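Local coordinates for protein DNA alpha-glucosyltransferase (Enterobacteria phage T4, PDB 1XV5) that is a phage-encoded glycosyltransferase of the GT-B fold class, built on two Rossmann-like domains, each with a parallel beta sheet, at residues A[5-10]-A[79-84]. Sequence-based numbering, arbitrary orientation.
Sequences CIFMAR and LIINSV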
# COMPACT_ATOMS: atom_id res chain seq x y z
N CYS A 5 -0.15 -3.62 20.54
CA CYS A 5 1.09 -2.92 20.24
C CYS A 5 1.43 -3.20 18.79
O CYS A 5 1.68 -4.34 18.41
CB CYS A 5 2.25 -3.39 21.12
SG CYS A 5 3.83 -2.59 20.68
N ILE A 6 1.42 -2.14 17.97
CA ILE A 6 1.74 -2.26 16.56
C ILE A 6 3.21 -1.86 16.42
O ILE A 6 3.59 -0.73 16.71
CB ILE A 6 0.84 -1.35 15.72
CG1 ILE A 6 -0.63 -1.71 15.99
CG2 ILE A 6 1.16 -1.50 14.24
CD1 ILE A 6 -1.63 -0.79 15.33
N PHE A 7 4.02 -2.81 15.97
CA PHE A 7 5.46 -2.64 15.86
C PHE A 7 6.02 -2.70 14.43
O PHE A 7 5.84 -3.69 13.73
CB PHE A 7 6.11 -3.73 16.72
CG PHE A 7 7.60 -3.60 16.90
CD1 PHE A 7 8.35 -4.73 17.24
CD2 PHE A 7 8.24 -2.38 16.78
CE1 PHE A 7 9.72 -4.63 17.46
CE2 PHE A 7 9.62 -2.27 17.01
CZ PHE A 7 10.36 -3.40 17.35
N MET A 8 6.69 -1.62 14.02
CA MET A 8 7.34 -1.56 12.71
C MET A 8 8.84 -1.58 12.97
O MET A 8 9.48 -0.52 13.07
CB MET A 8 6.95 -0.29 11.96
CG MET A 8 5.60 -0.36 11.26
SD MET A 8 5.19 1.17 10.37
CE MET A 8 4.60 2.16 11.72
N ALA A 9 9.41 -2.78 13.07
CA ALA A 9 10.83 -2.95 13.35
C ALA A 9 11.76 -2.51 12.22
O ALA A 9 12.97 -2.43 12.41
CB ALA A 9 11.12 -4.39 13.73
N ARG A 10 11.20 -2.24 11.04
CA ARG A 10 12.03 -1.80 9.92
C ARG A 10 12.21 -0.29 10.02
O ARG A 10 13.19 0.27 9.52
CB ARG A 10 11.36 -2.15 8.59
CG ARG A 10 12.12 -1.68 7.35
CD ARG A 10 11.33 -1.99 6.08
NE ARG A 10 11.94 -1.41 4.88
CZ ARG A 10 13.04 -1.88 4.29
NH1 ARG A 10 13.66 -2.94 4.79
NH2 ARG A 10 13.52 -1.28 3.21
N LEU A 79 0.69 -8.44 20.07
CA LEU A 79 1.78 -7.70 19.45
C LEU A 79 1.71 -7.93 17.95
O LEU A 79 1.76 -9.08 17.49
CB LEU A 79 3.13 -8.18 19.98
CG LEU A 79 4.35 -7.56 19.27
CD1 LEU A 79 4.39 -6.06 19.52
CD2 LEU A 79 5.63 -8.22 19.79
N ILE A 80 1.59 -6.85 17.19
CA ILE A 80 1.50 -6.96 15.74
C ILE A 80 2.78 -6.43 15.11
O ILE A 80 3.09 -5.25 15.21
CB ILE A 80 0.29 -6.18 15.20
CG1 ILE A 80 -0.99 -6.71 15.86
CG2 ILE A 80 0.21 -6.33 13.68
CD1 ILE A 80 -2.24 -5.95 15.47
N ILE A 81 3.52 -7.32 14.46
CA ILE A 81 4.76 -6.95 13.81
C ILE A 81 4.53 -6.81 12.31
O ILE A 81 4.32 -7.81 11.61
CB ILE A 81 5.85 -7.99 14.09
CG1 ILE A 81 6.00 -8.18 15.60
CG2 ILE A 81 7.17 -7.54 13.48
CD1 ILE A 81 7.08 -9.16 16.01
N ASN A 82 4.56 -5.58 11.82
CA ASN A 82 4.33 -5.31 10.41
C ASN A 82 5.58 -5.20 9.55
O ASN A 82 5.48 -5.14 8.32
CB ASN A 82 3.46 -4.06 10.25
CG ASN A 82 2.03 -4.29 10.68
OD1 ASN A 82 1.44 -5.33 10.37
ND2 ASN A 82 1.45 -3.33 11.39
N SER A 83 6.75 -5.16 10.18
CA SER A 83 8.00 -5.08 9.43
C SER A 83 9.17 -5.46 10.33
O SER A 83 9.08 -5.35 11.56
CB SER A 83 8.21 -3.67 8.86
OG SER A 83 8.33 -2.70 9.89
N VAL A 84 10.26 -5.91 9.72
CA VAL A 84 11.45 -6.30 10.46
C VAL A 84 12.64 -5.48 9.97
O VAL A 84 12.58 -4.84 8.91
CB VAL A 84 11.75 -7.81 10.28
CG1 VAL A 84 10.53 -8.63 10.71
CG2 VAL A 84 12.12 -8.11 8.83
O HOH W 1 13.34 -4.70 6.46
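Cys5 to Met8 and Leu79 to Ser83 run side by side as parallel neighbours inside one of the two Rossmann-like sheets of the GT-B fold; strand 3-8 is itself flanked on its other edge by strand 34-40. Backbone hydrogen bonds set the register. Ile80 N donates to Cys5 O at 2.8 Å, and Phe7 N to Ile80 O at 2.7 Å, both almost straight at 174°. Asn82 N then reaches Phe7 O over 3.0 Å, a little more bent. Beyond it regular pairing decays, and the bond from Ala9 N to Ser83 O is weak.

Apolar side chains line both faces of the sheet. On the one bearing Cys5, Leu79, Phe7 and Ile81, Leu79 has CG anti to the backbone N, and chi2 near 64° brings CD1 across the strands, where it meets Cys5 SG at 3.7 Å and Phe7 CB slightly farther off. Ile81 CG1 approaches the Phe7 ring obliquely, and Ala9 CB sits over one face of that ring, displaced toward the rim. Tyr97 of helix 91-103 packs on Phe7, Ala9 and Ile81. On the other face helix 17-30 touches Met8 through Ser21 and Ile80 through Gln24, while Ile6 packs on Val35 and Leu37 of strand 34-40.

Past the regular pairing, Ser83 and Arg10 make polar contacts. Ser83 holds OG between its own N and carbonyl carbon (chi1 63°), facing the loop at Ala9 and Arg10, and OG accepts a bond from Arg10 N at 3.1 Å. The extended Arg10 side chain leads away to a salt bridge between NE and Glu13, while its CB lies 3.0 Å from Val84 O, which also accepts a bond from a water at 2.6 Å.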